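Local coordinates for protein extracellular ligand-binding receptor (Verminephrobacter eiseniae, PDB 4M88) that probably binds amino acids outside the cytoplasmic membrane as the solute receptor of an ABC transporter, at residues N25-K37 with E269-M281. Numbering follows the deposited sequence.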
loop_
_atom_site.group_PDB
_atom_site.type_symbol
_atom_site.label_atom_id
_atom_site.label_comp_id
_atom_site.label_asym_id
_atom_site.label_seq_id
_atom_site.Cartn_x
_atom_site.Cartn_y
_atom_site.Cartn_z
ATOM N N ASN A 25 -0.932 -7.314 9.164
ATOM C CA ASN A 25 -0.446 -8.025 10.341
ATOM C C ASN A 25 -0.269 -9.525 10.057
ATOM O O ASN A 25 0.706 -10.139 10.492
ATOM C CB ASN A 25 -1.411 -7.796 11.506
ATOM C CG ASN A 25 -0.953 -8.450 12.800
ATOM O OD1 ASN A 25 -1.582 -9.388 13.286
ATOM N ND2 ASN A 25 0.137 -7.947 13.370
ATOM N N GLN A 26 -1.222 -10.112 9.347
ATOM C CA GLN A 26 -1.140 -11.527 8.972
ATOM C C GLN A 26 0.095 -11.821 8.132
ATOM O O GLN A 26 0.784 -12.831 8.340
ATOM C CB GLN A 26 -2.405 -11.946 8.222
ATOM C CG GLN A 26 -3.598 -12.143 9.152
ATOM C CD GLN A 26 -4.928 -12.026 8.426
ATOM O OE1 GLN A 26 -4.966 -11.843 7.212
ATOM N NE2 GLN A 26 -6.027 -12.125 9.170
ATOM N N GLY A 27 0.374 -10.950 7.178
ATOM C CA GLY A 27 1.527 -11.136 6.310
ATOM C C GLY A 27 2.827 -10.998 7.075
ATOM O O GLY A 27 3.788 -11.739 6.847
ATOM N N ILE A 28 2.867 -10.041 7.994
ATOM C CA ILE A 28 4.067 -9.851 8.802
ATOM C C ILE A 28 4.311 -11.088 9.662
ATOM O O ILE A 28 5.427 -11.610 9.702
ATOM C CB ILE A 28 3.937 -8.601 9.698
ATOM C CG1 ILE A 28 3.925 -7.327 8.847
ATOM C CG2 ILE A 28 5.071 -8.532 10.712
ATOM C CD1 ILE A 28 3.471 -6.082 9.643
ATOM N N LYS A 29 3.264 -11.580 10.328
ATOM C CA LYS A 29 3.407 -12.754 11.184
ATOM C C LYS A 29 3.794 -13.983 10.390
ATOM O O LYS A 29 4.583 -14.812 10.860
ATOM C CB LYS A 29 2.101 -13.035 11.921
ATOM C CG LYS A 29 1.782 -12.033 12.995
ATOM C CD LYS A 29 0.417 -12.344 13.567
ATOM C CE LYS A 29 0.192 -11.612 14.867
ATOM N NZ LYS A 29 -1.235 -11.634 15.272
ATOM N N ALA A 30 3.222 -14.111 9.195
ATOM C CA ALA A 30 3.541 -15.221 8.308
ATOM C C ALA A 30 5.035 -15.227 7.991
ATOM O O ALA A 30 5.674 -16.278 8.063
ATOM C CB ALA A 30 2.711 -15.162 7.032
ATOM N N TYR A 31 5.605 -14.072 7.666
ATOM C CA TYR A 31 7.047 -14.037 7.418
ATOM C C TYR A 31 7.853 -14.375 8.674
ATOM O O TYR A 31 8.782 -15.201 8.623
ATOM C CB TYR A 31 7.535 -12.701 6.857
ATOM C CG TYR A 31 9.048 -12.702 6.804
ATOM C CD1 TYR A 31 9.721 -13.468 5.858
ATOM C CD2 TYR A 31 9.803 -12.000 7.742
ATOM C CE1 TYR A 31 11.112 -13.513 5.827
ATOM C CE2 TYR A 31 11.194 -12.044 7.722
ATOM C CZ TYR A 31 11.838 -12.799 6.763
ATOM O OH TYR A 31 13.218 -12.833 6.724
ATOM N N LEU A 32 7.521 -13.725 9.790
ATOM C CA LEU A 32 8.253 -13.947 11.041
ATOM C C LEU A 32 8.263 -15.409 11.469
ATOM O O LEU A 32 9.282 -15.914 11.940
ATOM C CB LEU A 32 7.705 -13.063 12.161
ATOM C CG LEU A 32 7.879 -11.566 11.898
ATOM C CD1 LEU A 32 7.484 -10.779 13.134
ATOM C CD2 LEU A 32 9.298 -11.227 11.465
ATOM N N ALA A 33 7.137 -16.100 11.308
ATOM C CA ALA A 33 7.082 -17.518 11.624
ATOM C C ALA A 33 7.993 -18.334 10.707
ATOM O O ALA A 33 8.661 -19.277 11.150
ATOM C CB ALA A 33 5.626 -18.035 11.557
ATOM N N GLN A 34 8.003 -17.980 9.428
ATOM C CA GLN A 34 8.845 -18.624 8.434
ATOM C C GLN A 34 10.303 -18.345 8.808
ATOM O O GLN A 34 11.138 -19.256 8.846
ATOM C CB GLN A 34 8.494 -18.067 7.042
ATOM C CG GLN A 34 8.981 -18.878 5.840
ATOM C CD GLN A 34 8.525 -18.299 4.486
ATOM O OE1 GLN A 34 8.751 -17.125 4.188
ATOM N NE2 GLN A 34 7.896 -19.139 3.657
ATOM N N ALA A 35 10.599 -17.087 9.126
ATOM C CA ALA A 35 11.955 -16.694 9.519
ATOM C C ALA A 35 12.418 -17.437 10.768
ATOM O O ALA A 35 13.566 -17.883 10.839
ATOM C CB ALA A 35 12.035 -15.188 9.735
ATOM N N ASN A 36 11.532 -17.577 11.751
ATOM C CA ASN A 36 11.895 -18.288 12.983
ATOM C C ASN A 36 12.061 -19.792 12.795
ATOM O O ASN A 36 12.906 -20.412 13.446
ATOM C CB ASN A 36 10.918 -17.978 14.116
ATOM C CG ASN A 36 11.066 -16.553 14.636
ATOM O OD1 ASN A 36 12.142 -15.954 14.542
ATOM N ND2 ASN A 36 9.984 -15.998 15.160
ATOM N N LYS A 37 11.260 -20.376 11.908
ATOM C CA LYS A 37 11.420 -21.792 11.572
ATOM C C LYS A 37 12.777 -22.030 10.929
ATOM O O LYS A 37 13.329 -23.126 11.019
ATOM C CB LYS A 37 10.322 -22.254 10.613
ATOM C CG LYS A 37 8.977 -22.516 11.262
ATOM C CD LYS A 37 8.092 -23.345 10.330
ATOM C CE LYS A 37 6.701 -23.567 10.913
ATOM N NZ LYS A 37 5.999 -24.738 10.290
ATOM N N GLU A 269 6.757 -18.620 -1.932
ATOM C CA GLU A 269 7.243 -18.511 -0.554
ATOM C C GLU A 269 6.242 -17.789 0.357
ATOM O O GLU A 269 6.043 -18.177 1.511
ATOM C CB GLU A 269 8.611 -17.814 -0.531
ATOM C CG GLU A 269 9.700 -18.664 -1.192
ATOM C CD GLU A 269 10.992 -17.914 -1.463
ATOM O OE1 GLU A 269 10.965 -16.667 -1.575
ATOM O OE2 GLU A 269 12.038 -18.589 -1.579
ATOM N N PHE A 270 5.625 -16.733 -0.165
ATOM C CA PHE A 270 4.561 -16.050 0.543
ATOM C C PHE A 270 3.402 -17.018 0.779
ATOM O O PHE A 270 2.897 -17.129 1.885
ATOM C CB PHE A 270 4.093 -14.837 -0.266
ATOM C CG PHE A 270 2.729 -14.331 0.125
ATOM C CD1 PHE A 270 2.531 -13.691 1.346
ATOM C CD2 PHE A 270 1.649 -14.472 -0.743
ATOM C CE1 PHE A 270 1.267 -13.218 1.709
ATOM C CE2 PHE A 270 0.389 -14.004 -0.393
ATOM C CZ PHE A 270 0.198 -13.373 0.836
ATOM N N GLN A 271 2.977 -17.723 -0.266
ATOM C CA GLN A 271 1.849 -18.632 -0.112
ATOM C C GLN A 271 2.174 -19.740 0.879
ATOM O O GLN A 271 1.330 -20.111 1.693
ATOM C CB GLN A 271 1.402 -19.189 -1.464
ATOM C CG GLN A 271 0.710 -18.126 -2.320
ATOM C CD GLN A 271 0.952 -18.338 -3.803
ATOM O OE1 GLN A 271 1.535 -19.342 -4.205
ATOM N NE2 GLN A 271 0.511 -17.393 -4.622
ATOM N N ALA A 272 3.401 -20.245 0.841
ATOM C CA ALA A 272 3.815 -21.273 1.792
ATOM C C ALA A 272 3.768 -20.744 3.226
ATOM O O ALA A 272 3.362 -21.456 4.149
ATOM C CB ALA A 272 5.203 -21.783 1.455
ATOM N N ALA A 273 4.185 -19.498 3.408
ATOM C CA ALA A 273 4.182 -18.883 4.732
ATOM C C ALA A 273 2.751 -18.717 5.232
ATOM O O ALA A 273 2.462 -18.955 6.404
ATOM C CB ALA A 273 4.932 -17.545 4.709
HETATM N N MSE A 274 1.853 -18.311 4.338
HETATM C CA MSE A 274 0.445 -18.160 4.698
HETATM C C MSE A 274 -0.239 -19.489 5.051
HETATM O O MSE A 274 -1.035 -19.534 5.995
HETATM C CB MSE A 274 -0.326 -17.414 3.595
HETATM C CG MSE A 274 0.108 -15.963 3.397
HETATM SE SE MSE A 274 -0.288 -14.860 4.984
HETATM C CE MSE A 274 -2.220 -14.819 4.858
ATOM N N LYS A 275 0.066 -20.576 4.330
ATOM C CA LYS A 275 -0.568 -21.870 4.639
ATOM C C LYS A 275 -0.172 -22.322 6.033
ATOM O O LYS A 275 -0.983 -22.874 6.778
ATOM C CB LYS A 275 -0.143 -23.013 3.708
ATOM C CG LYS A 275 0.160 -22.700 2.279
ATOM C CD LYS A 275 -1.057 -22.232 1.517
ATOM C CE LYS A 275 -0.716 -21.974 0.052
ATOM N NZ LYS A 275 -1.752 -21.141 -0.612
ATOM N N GLU A 276 1.103 -22.131 6.355
ATOM C CA GLU A 276 1.635 -22.546 7.645
ATOM C C GLU A 276 0.996 -21.767 8.800
ATOM O O GLU A 276 0.568 -22.351 9.797
ATOM C CB GLU A 276 3.158 -22.375 7.664
ATOM C CG GLU A 276 3.900 -23.263 6.665
ATOM C CD GLU A 276 5.416 -23.070 6.700
ATOM O OE1 GLU A 276 5.878 -21.909 6.829
ATOM O OE2 GLU A 276 6.147 -24.083 6.595
ATOM N N ALA A 277 0.922 -20.448 8.645
ATOM C CA ALA A 277 0.463 -19.567 9.713
ATOM C C ALA A 277 -1.061 -19.468 9.784
ATOM O O ALA A 277 -1.634 -19.372 10.867
ATOM C CB ALA A 277 1.083 -18.174 9.540
ATOM N N PHE A 278 -1.713 -19.478 8.624
ATOM C CA PHE A 278 -3.164 -19.304 8.562
ATOM C C PHE A 278 -3.797 -20.307 7.612
ATOM O O PHE A 278 -4.288 -19.925 6.548
ATOM C CB PHE A 278 -3.501 -17.874 8.125
ATOM C CG PHE A 278 -2.876 -16.824 8.991
ATOM C CD1 PHE A 278 -3.438 -16.498 10.222
ATOM C CD2 PHE A 278 -1.710 -16.182 8.590
ATOM C CE1 PHE A 278 -2.859 -15.543 11.034
ATOM C CE2 PHE A 278 -1.121 -15.230 9.399
ATOM C CZ PHE A 278 -1.694 -14.905 10.618
ATOM N N PRO A 279 -3.793 -21.597 7.992
ATOM C CA PRO A 279 -4.222 -22.672 7.087
ATOM C C PRO A 279 -5.683 -22.601 6.635
ATOM O O PRO A 279 -5.999 -23.163 5.587
ATOM C CB PRO A 279 -3.978 -23.946 7.906
ATOM C CG PRO A 279 -3.927 -23.504 9.323
ATOM C CD PRO A 279 -3.326 -22.128 9.285
ATOM N N GLN A 280 -6.553 -21.933 7.389
ATOM C CA GLN A 280 -7.956 -21.842 6.982
ATOM C C GLN A 280 -8.136 -20.961 5.761
ATOM O O GLN A 280 -9.146 -21.049 5.062
ATOM C CB GLN A 280 -8.840 -21.308 8.113
ATOM C CG GLN A 280 -8.715 -22.049 9.428
ATOM C CD GLN A 280 -8.798 -23.556 9.275
ATOM O OE1 GLN A 280 -9.534 -24.078 8.434
ATOM N NE2 GLN A 280 -8.035 -24.269 10.099
HETATM N N MSE A 281 -7.165 -20.092 5.512
HETATM C CA MSE A 281 -7.314 -19.108 4.454
HETATM C C MSE A 281 -7.223 -19.730 3.068
HETATM O O MSE A 281 -6.298 -20.486 2.775
HETATM C CB MSE A 281 -6.276 -18.011 4.608
HETATM C CG MSE A 281 -6.893 -16.647 4.700
HETATM SE SE MSE A 281 -5.575 -15.399 5.321
HETATM C CE MSE A 281 -6.058 -15.306 7.206
HETATM O O HOH W 1 4.504 -18.984 8.232
#
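Ala30 meets Ala273 where two helices cross nearly at right angles (92°), their axes 8.5 Å apart. Small alanine methyls face each other at the crossing, which lets the backbones come this close: CB of Ala30 lies 4.0 Å from CB of Ala273, with Ala277 CB beside it. Met274, a selenomethionine, reaches in from the flank; its chain, folded by two successive turns, curls back and sets SE 3.6 Å from Ala30 CB, a flexible apolar arm filling the side of the joint. A water donates to both Ala30 O and Ala273 O, tying the two backbones together.

To one side of the crossing Gln34 spans the gap. With CG anti to the backbone N (chi1 -164°) and an extended chain, its amide passes over the methyl of Ala273, and NE2 gives a hydrogen bond of 3.0 Å to Glu269 O. That carbonyl already accepts the helical N-H of Ala273, one donor coming from each side of the carbonyl plane. A leucine here would probably leave Glu269 O without its second donor and the Tyr292 hydroxyl without its partner in Gln34 OE1. Past Gln34, at the exposed margin, Lys37 NZ and Glu276 OE2 form a long salt bridge of 3.8 Å.

On the other side Phe278, just past the helix end, lays one ring face against Gln26, whose CG sits 4.0 Å from the centroid in a CH-pi contact; the ring and amide planes are 51° apart. Glutamine suits this place because its aliphatic CB and CG lie against the flat apolar ring while the amide reaches on, meeting CE of the selenomethionine Met281 and bonding Gln288 through OE1.

Helix 286-303 supplies Gln288, Tyr292 and Arg296, the last paired with Glu269, whereas Ile28 and Leu32 pack helix 18-37 onto strands 4-11 and 45-52 of the parallel sheet.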